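Local coordinates for major capsid protein (Human herpesvirus 1, PDB 1NO7), which forms the main building block of the herpesvirus capsid shell, the part modelled being its large protease-resistant upper domain, at residues 91-105 with 116-128. Residues are numbered along the deposited sequence; the frame is centred on the assembly and turned at random.
Sequences LELHPAFDFFVGVAD and AGPGEIQATWRVV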
ATOM      1  N   LEU A  91      24.070  20.857   3.090  1.00 77.35           N
ATOM      2  CA  LEU A  91      24.923  20.003   2.273  1.00 77.35           C
ATOM      3  C   LEU A  91      24.310  19.741   0.913  1.00 77.35           C
ATOM      4  O   LEU A  91      24.377  18.621   0.397  1.00 77.35           O
ATOM      5  CB  LEU A  91      25.186  18.664   2.961  1.00 73.90           C
ATOM      6  CG  LEU A  91      25.950  18.687   4.284  1.00 73.90           C
ATOM      7  CD1 LEU A  91      25.038  19.155   5.399  1.00 73.90           C
ATOM      8  CD2 LEU A  91      26.475  17.297   4.586  1.00 73.90           C
ATOM      9  N   GLU A  92      23.682  20.764   0.346  1.00 51.58           N
ATOM     10  CA  GLU A  92      23.102  20.612  -0.979  1.00 51.58           C
ATOM     11  C   GLU A  92      24.206  20.819  -2.032  1.00 51.58           C
ATOM     12  O   GLU A  92      24.180  21.740  -2.848  1.00 51.58           O
ATOM     13  CB  GLU A  92      21.962  21.610  -1.180  1.00 83.97           C
ATOM     14  CG  GLU A  92      21.315  21.534  -2.563  1.00 83.97           C
ATOM     15  CD  GLU A  92      20.821  20.136  -2.929  1.00 83.97           C
ATOM     16  OE1 GLU A  92      21.639  19.180  -2.968  1.00 83.97           O
ATOM     17  OE2 GLU A  92      19.604  20.007  -3.183  1.00 83.97           O
ATOM     18  N   LEU A  93      25.189  19.933  -2.008  1.00 36.51           N
ATOM     19  CA  LEU A  93      26.299  20.017  -2.928  1.00 36.51           C
ATOM     20  C   LEU A  93      25.915  19.671  -4.380  1.00 36.51           C
ATOM     21  O   LEU A  93      26.466  20.245  -5.319  1.00 36.51           O
ATOM     22  CB  LEU A  93      27.421  19.101  -2.429  1.00 31.06           C
ATOM     23  CG  LEU A  93      27.621  19.029  -0.893  1.00 31.06           C
ATOM     24  CD1 LEU A  93      28.960  18.312  -0.546  1.00 31.06           C
ATOM     25  CD2 LEU A  93      27.570  20.443  -0.295  1.00 31.06           C
ATOM     26  N   HIS A  94      24.968  18.765  -4.594  1.00 28.95           N
ATOM     27  CA  HIS A  94      24.633  18.436  -5.981  1.00 28.95           C
ATOM     28  C   HIS A  94      23.199  17.971  -6.160  1.00 28.95           C
ATOM     29  O   HIS A  94      22.651  17.256  -5.309  1.00 28.95           O
ATOM     30  CB  HIS A  94      25.571  17.356  -6.484  1.00 36.06           C
ATOM     31  CG  HIS A  94      25.486  17.131  -7.956  1.00 36.06           C
ATOM     32  ND1 HIS A  94      25.857  18.087  -8.874  1.00 36.06           N
ATOM     33  CD2 HIS A  94      25.092  16.053  -8.676  1.00 36.06           C
ATOM     34  CE1 HIS A  94      25.702  17.610 -10.098  1.00 36.06           C
ATOM     35  NE2 HIS A  94      25.239  16.376 -10.007  1.00 36.06           N
ATOM     36  N   PRO A  95      22.577  18.353  -7.288  1.00 26.16           N
ATOM     37  CA  PRO A  95      21.188  18.000  -7.623  1.00 26.16           C
ATOM     38  C   PRO A  95      20.941  16.486  -7.691  1.00 26.16           C
ATOM     39  O   PRO A  95      20.127  15.946  -6.943  1.00 26.16           O
ATOM     40  CB  PRO A  95      20.975  18.673  -8.978  1.00 22.73           C
ATOM     41  CG  PRO A  95      21.953  19.814  -8.949  1.00 22.73           C
ATOM     42  CD  PRO A  95      23.173  19.169  -8.355  1.00 22.73           C
ATOM     43  N   ALA A  96      21.653  15.799  -8.574  1.00 43.72           N
ATOM     44  CA  ALA A  96      21.463  14.367  -8.707  1.00 43.72           C
ATOM     45  C   ALA A  96      21.794  13.579  -7.442  1.00 43.72           C
ATOM     46  O   ALA A  96      21.791  12.349  -7.471  1.00 43.72           O
ATOM     47  CB  ALA A  96      22.283  13.842  -9.867  1.00100.00           C
ATOM     48  N   PHE A  97      22.084  14.242  -6.328  1.00 35.15           N
ATOM     49  CA  PHE A  97      22.400  13.475  -5.127  1.00 35.15           C
ATOM     50  C   PHE A  97      21.879  14.051  -3.833  1.00 35.15           C
ATOM     51  O   PHE A  97      21.388  15.175  -3.787  1.00 35.15           O
ATOM     52  CB  PHE A  97      23.908  13.291  -4.988  1.00 30.45           C
ATOM     53  CG  PHE A  97      24.509  12.423  -6.046  1.00 30.45           C
ATOM     54  CD1 PHE A  97      24.563  12.852  -7.369  1.00 30.45           C
ATOM     55  CD2 PHE A  97      24.983  11.159  -5.728  1.00 30.45           C
ATOM     56  CE1 PHE A  97      25.079  12.024  -8.377  1.00 30.45           C
ATOM     57  CE2 PHE A  97      25.510  10.306  -6.732  1.00 30.45           C
ATOM     58  CZ  PHE A  97      25.556  10.742  -8.058  1.00 30.45           C
ATOM     59  N   ASP A  98      21.990  13.253  -2.777  1.00 25.44           N
ATOM     60  CA  ASP A  98      21.578  13.668  -1.443  1.00 25.44           C
ATOM     61  C   ASP A  98      22.785  13.415  -0.540  1.00 25.44           C
ATOM     62  O   ASP A  98      23.285  12.283  -0.451  1.00 25.44           O
ATOM     63  CB  ASP A  98      20.371  12.854  -0.960  1.00 77.05           C
ATOM     64  CG  ASP A  98      19.065  13.640  -1.024  1.00 77.05           C
ATOM     65  OD1 ASP A  98      19.046  14.799  -0.551  1.00 77.05           O
ATOM     66  OD2 ASP A  98      18.054  13.097  -1.528  1.00 77.05           O
ATOM     67  N   PHE A  99      23.270  14.475   0.103  1.00 36.23           N
ATOM     68  CA  PHE A  99      24.429  14.365   0.991  1.00 36.23           C
ATOM     69  C   PHE A  99      23.951  14.530   2.413  1.00 36.23           C
ATOM     70  O   PHE A  99      23.308  15.529   2.745  1.00 36.23           O
ATOM     71  CB  PHE A  99      25.465  15.448   0.658  1.00 22.66           C
ATOM     72  CG  PHE A  99      25.895  15.433  -0.783  1.00 22.66           C
ATOM     73  CD1 PHE A  99      25.069  15.983  -1.776  1.00 22.66           C
ATOM     74  CD2 PHE A  99      27.064  14.769  -1.163  1.00 22.66           C
ATOM     75  CE1 PHE A  99      25.401  15.859  -3.129  1.00 22.66           C
ATOM     76  CE2 PHE A  99      27.407  14.637  -2.504  1.00 22.66           C
ATOM     77  CZ  PHE A  99      26.579  15.178  -3.494  1.00 22.66           C
ATOM     78  N   PHE A 100      24.269  13.555   3.255  1.00 37.37           N
ATOM     79  CA  PHE A 100      23.824  13.604   4.638  1.00 37.37           C
ATOM     80  C   PHE A 100      24.863  13.023   5.578  1.00 37.37           C
ATOM     81  O   PHE A 100      25.796  12.324   5.155  1.00 37.37           O
ATOM     82  CB  PHE A 100      22.521  12.817   4.770  1.00 35.07           C
ATOM     83  CG  PHE A 100      22.621  11.404   4.251  1.00 35.07           C
ATOM     84  CD1 PHE A 100      23.243  10.410   5.009  1.00 35.07           C
ATOM     85  CD2 PHE A 100      22.173  11.084   2.966  1.00 35.07           C
ATOM     86  CE1 PHE A 100      23.424   9.118   4.489  1.00 35.07           C
ATOM     87  CE2 PHE A 100      22.350   9.793   2.432  1.00 35.07           C
ATOM     88  CZ  PHE A 100      22.975   8.813   3.190  1.00 35.07           C
ATOM     89  N   VAL A 101      24.680  13.317   6.862  1.00 50.61           N
ATOM     90  CA  VAL A 101      25.573  12.839   7.908  1.00 50.61           C
ATOM     91  C   VAL A 101      25.421  11.324   8.027  1.00 50.61           C
ATOM     92  O   VAL A 101      24.559  10.828   8.765  1.00 50.61           O
ATOM     93  CB  VAL A 101      25.220  13.475   9.273  1.00 60.10           C
ATOM     94  CG1 VAL A 101      26.342  13.225  10.268  1.00 60.10           C
ATOM     95  CG2 VAL A 101      24.947  14.960   9.106  1.00 60.10           C
ATOM     96  N   GLY A 102      26.256  10.598   7.292  1.00 70.84           N
ATOM     97  CA  GLY A 102      26.193   9.149   7.322  1.00 70.84           C
ATOM     98  C   GLY A 102      26.381   8.555   8.706  1.00 70.84           C
ATOM     99  O   GLY A 102      26.156   9.213   9.724  1.00 70.84           O
ATOM    100  N   VAL A 103      26.403   7.606   8.765  1.00122.74           N
ATOM    101  CA  VAL A 103      26.874   6.570   9.677  1.00122.74           C
ATOM    102  C   VAL A 103      28.217   6.011   9.217  1.00122.74           C
ATOM    103  O   VAL A 103      28.448   5.778   7.994  1.00122.74           O
ATOM    104  CB  VAL A 103      25.847   5.433   9.818  1.00 93.38           C
ATOM    105  CG1 VAL A 103      26.408   4.310  10.675  1.00 93.38           C
ATOM    106  CG2 VAL A 103      24.546   5.961  10.402  1.00 93.38           C
ATOM    107  N   ALA A 104      29.111   5.961  10.159  1.00117.14           N
ATOM    108  CA  ALA A 104      30.407   5.417   9.777  1.00117.14           C
ATOM    109  C   ALA A 104      31.190   4.226   9.225  1.00117.14           C
ATOM    110  O   ALA A 104      31.768   4.288   8.130  1.00117.14           O
ATOM    111  CB  ALA A 104      31.507   6.304  10.342  1.00145.78           C
ATOM    112  N   ASP A 105      31.077   3.189  10.056  1.00104.71           N
ATOM    113  CA  ASP A 105      31.654   1.910   9.789  1.00104.71           C
ATOM    114  C   ASP A 105      30.593   0.855   9.558  1.00104.71           C
ATOM    115  O   ASP A 105      31.149  -0.204   9.112  1.00104.71           O
ATOM    116  CB  ASP A 105      32.557   1.581  10.969  1.00161.40           C
ATOM    117  CG  ASP A 105      33.656   2.624  11.107  1.00161.40           C
ATOM    118  OD1 ASP A 105      33.934   3.323  10.105  1.00161.40           O
ATOM    119  OD2 ASP A 105      34.230   2.754  12.206  1.00161.40           O
ATOM    120  N   ALA A 116      26.532   4.134  17.654  1.00173.11           N
ATOM    121  CA  ALA A 116      26.963   5.485  18.012  1.00173.11           C
ATOM    122  C   ALA A 116      28.467   5.676  17.894  1.00173.11           C
ATOM    123  O   ALA A 116      29.243   4.928  18.490  1.00173.11           O
ATOM    124  CB  ALA A 116      26.511   5.811  19.430  1.00 35.06           C
ATOM    125  N   GLY A 117      28.881   6.679  17.123  1.00116.75           N
ATOM    126  CA  GLY A 117      30.301   6.926  16.964  1.00116.75           C
ATOM    127  C   GLY A 117      30.701   7.959  15.923  1.00116.75           C
ATOM    128  O   GLY A 117      30.051   9.000  15.786  1.00116.75           O
ATOM    129  N   PRO A 118      31.784   7.688  15.170  1.00138.27           N
ATOM    130  CA  PRO A 118      32.314   8.568  14.126  1.00138.27           C
ATOM    131  C   PRO A 118      31.333   8.773  12.985  1.00138.27           C
ATOM    132  O   PRO A 118      31.360   8.046  11.992  1.00138.27           O
ATOM    133  CB  PRO A 118      33.575   7.839  13.671  1.00129.28           C
ATOM    134  CG  PRO A 118      33.193   6.401  13.826  1.00129.28           C
ATOM    135  CD  PRO A 118      32.522   6.410  15.186  1.00129.28           C
ATOM    136  N   GLY A 119      30.466   9.767  13.132  1.00121.89           N
ATOM    137  CA  GLY A 119      29.494  10.037  12.092  1.00121.89           C
ATOM    138  C   GLY A 119      30.138  10.611  10.845  1.00121.89           C
ATOM    139  O   GLY A 119      30.482  11.795  10.815  1.00121.89           O
ATOM    140  N   GLU A 120      30.315   9.780   9.817  1.00 76.41           N
ATOM    141  CA  GLU A 120      30.913  10.250   8.571  1.00 76.41           C
ATOM    142  C   GLU A 120      29.828  10.914   7.729  1.00 76.41           C
ATOM    143  O   GLU A 120      28.698  11.110   8.189  1.00 76.41           O
ATOM    144  CB  GLU A 120      31.546   9.100   7.780  1.00 76.79           C
ATOM    145  CG  GLU A 120      30.564   8.324   6.931  1.00 76.79           C
ATOM    146  CD  GLU A 120      31.243   7.482   5.868  1.00 76.79           C
ATOM    147  OE1 GLU A 120      31.995   6.547   6.228  1.00 76.79           O
ATOM    148  OE2 GLU A 120      31.022   7.758   4.668  1.00 76.79           O
ATOM    149  N   ILE A 121      30.163  11.247   6.490  1.00 43.96           N
ATOM    150  CA  ILE A 121      29.211  11.911   5.613  1.00 43.96           C
ATOM    151  C   ILE A 121      29.071  11.171   4.289  1.00 43.96           C
ATOM    152  O   ILE A 121      30.008  11.092   3.495  1.00 43.96           O
ATOM    153  CB  ILE A 121      29.648  13.370   5.378  1.00 37.68           C
ATOM    154  CG1 ILE A 121      28.821  13.990   4.257  1.00 37.68           C
ATOM    155  CG2 ILE A 121      31.159  13.421   5.102  1.00 37.68           C
ATOM    156  CD1 ILE A 121      29.135  15.443   4.053  1.00 37.68           C
ATOM    157  N   GLN A 122      27.884  10.619   4.066  1.00 35.19           N
ATOM    158  CA  GLN A 122      27.623   9.858   2.857  1.00 35.19           C
ATOM    159  C   GLN A 122      26.704  10.620   1.920  1.00 35.19           C
ATOM    160  O   GLN A 122      26.130  11.661   2.269  1.00 35.19           O
ATOM    161  CB  GLN A 122      26.977   8.517   3.209  1.00 74.50           C
ATOM    162  CG  GLN A 122      27.469   7.909   4.497  1.00 74.50           C
ATOM    163  CD  GLN A 122      26.754   6.617   4.821  1.00 74.50           C
ATOM    164  OE1 GLN A 122      26.915   6.047   5.903  1.00 74.50           O
ATOM    165  NE2 GLN A 122      25.960   6.133   3.872  1.00 74.50           N
ATOM    166  N   ALA A 123      26.567  10.077   0.722  1.00 42.68           N
ATOM    167  CA  ALA A 123      25.710  10.677  -0.276  1.00 42.68           C
ATOM    168  C   ALA A 123      24.998   9.572  -1.040  1.00 42.68           C
ATOM    169  O   ALA A 123      25.601   8.539  -1.396  1.00 42.68           O
ATOM    170  CB  ALA A 123      26.524  11.519  -1.218  1.00134.18           C
ATOM    171  N   THR A 124      23.711   9.799  -1.283  1.00 54.27           N
ATOM    172  CA  THR A 124      22.872   8.845  -1.986  1.00 54.27           C
ATOM    173  C   THR A 124      22.337   9.482  -3.264  1.00 54.27           C
ATOM    174  O   THR A 124      22.134  10.696  -3.327  1.00 54.27           O
ATOM    175  CB  THR A 124      21.699   8.415  -1.102  1.00 62.02           C
ATOM    176  OG1 THR A 124      20.861   7.517  -1.824  1.00 62.02           O
ATOM    177  CG2 THR A 124      20.868   9.621  -0.710  1.00 62.02           C
ATOM    178  N   TRP A 125      22.101   8.651  -4.276  1.00 25.96           N
ATOM    179  CA  TRP A 125      21.618   9.131  -5.566  1.00 25.96           C
ATOM    180  C   TRP A 125      20.114   9.387  -5.697  1.00 25.96           C
ATOM    181  O   TRP A 125      19.370   8.449  -5.982  1.00 25.96           O
ATOM    182  CB  TRP A 125      22.032   8.143  -6.668  1.00 35.90           C
ATOM    183  CG  TRP A 125      21.513   8.563  -7.992  1.00 35.90           C
ATOM    184  CD1 TRP A 125      21.640   9.797  -8.543  1.00 35.90           C
ATOM    185  CD2 TRP A 125      20.748   7.785  -8.923  1.00 35.90           C
ATOM    186  NE1 TRP A 125      21.000   9.851  -9.760  1.00 35.90           N
ATOM    187  CE2 TRP A 125      20.442   8.628 -10.020  1.00 35.90           C
ATOM    188  CE3 TRP A 125      20.287   6.465  -8.940  1.00 35.90           C
ATOM    189  CZ2 TRP A 125      19.693   8.192 -11.129  1.00 35.90           C
ATOM    190  CZ3 TRP A 125      19.539   6.028 -10.048  1.00 35.90           C
ATOM    191  CH2 TRP A 125      19.251   6.897 -11.124  1.00 35.90           C
ATOM    192  N   ARG A 126      19.651  10.624  -5.508  1.00 70.71           N
ATOM    193  CA  ARG A 126      18.214  10.914  -5.682  1.00 70.71           C
ATOM    194  C   ARG A 126      17.863  10.220  -6.981  1.00 70.71           C
ATOM    195  O   ARG A 126      18.493  10.479  -8.007  1.00 70.71           O
ATOM    196  CB  ARG A 126      17.983  12.404  -5.846  1.00 54.91           C
ATOM    197  CG  ARG A 126      18.222  13.185  -4.592  1.00 54.91           C
ATOM    198  CD  ARG A 126      18.382  14.653  -4.884  1.00 54.91           C
ATOM    199  NE  ARG A 126      18.536  15.412  -3.650  1.00 54.91           N
ATOM    200  CZ  ARG A 126      18.975  16.664  -3.593  1.00 54.91           C
ATOM    201  NH1 ARG A 126      19.314  17.301  -4.708  1.00 54.91           N
ATOM    202  NH2 ARG A 126      19.075  17.279  -2.420  1.00 54.91           N
ATOM    203  N   VAL A 127      16.862   9.354  -6.964  1.00 17.03           N
ATOM    204  CA  VAL A 127      16.572   8.606  -8.181  1.00 17.03           C
ATOM    205  C   VAL A 127      15.611   9.279  -9.136  1.00 17.03           C
ATOM    206  O   VAL A 127      15.940   9.512 -10.307  1.00 17.03           O
ATOM    207  CB  VAL A 127      16.017   7.207  -7.863  1.00 53.94           C
ATOM    208  CG1 VAL A 127      15.654   6.493  -9.153  1.00 53.94           C
ATOM    209  CG2 VAL A 127      17.041   6.408  -7.096  1.00 53.94           C
ATOM    210  N   VAL A 128      14.401   9.544  -8.676  1.00 34.06           N
ATOM    211  CA  VAL A 128      13.460  10.197  -9.563  1.00 34.06           C
ATOM    212  C   VAL A 128      13.733  11.667  -9.432  1.00 34.06           C
ATOM    213  O   VAL A 128      14.294  12.106  -8.425  1.00 34.06           O
ATOM    214  CB  VAL A 128      12.013   9.962  -9.145  1.00 36.03           C
ATOM    215  CG1 VAL A 128      11.501   8.664  -9.744  1.00 36.03           C
ATOM    216  CG2 VAL A 128      11.931   9.946  -7.612  1.00 36.03           C
TER
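Arg126 reaches across to Glu92, in the loop before strand 98-100, and to Asp98, at the start of that strand. Arg126 NH1 and NH2 both bind Glu92 OE2, end-on, with Arg126 NH2 at 2.9 Å from that oxygen, and the carboxylate and guanidinium planes stand almost perpendicular (89°). Asp98 is gripped side-on: Arg126 NH2 lies 3.1 Å from Asp98 OD1 and Arg126 NE binds OD2, both nitrogens coming from above the carboxylate plane. Arg126 NH1 also donates to Pro95 O, 2.7 Å away, so the guanidinium is tied to the type I turn His94-Phe97. The arginine chain is extended from CG to NE, which carries the group across to Glu92, whose own chain bends back at chi2 (55°). The guanidinium's charge is balanced by the two carboxylates, and would be expected to favour their ionised forms.

Beside this network Trp125 and Phe97 form a tilted edge-to-face pair, the edge of the indole toward the Phe97 face, the centroid of its five-membered ring 5.2 Å from that of the Phe97 ring and the planes at 54°. Asp98 and Thr124 pair through two backbone hydrogen bonds, as do Phe100 and Gln122. Phe100 N meets Gln122 O at 2.8 Å, and that same carbonyl oxygen sits over the centre of the Phe100 ring, while Thr124 CG2 lies at the ring's edge, 3.5 Å from Phe100 CE2. On the sheet's other face Ala123 CB touches the Phe99 ring. Further out, Tyr548 stacks on Phe100 and Arg553 bonds Thr124 OG1. The whole is a two-stranded antiparallel beta-ribbon at the periphery of the VP5 upper domain, clasped at one end by a salt-bridge network.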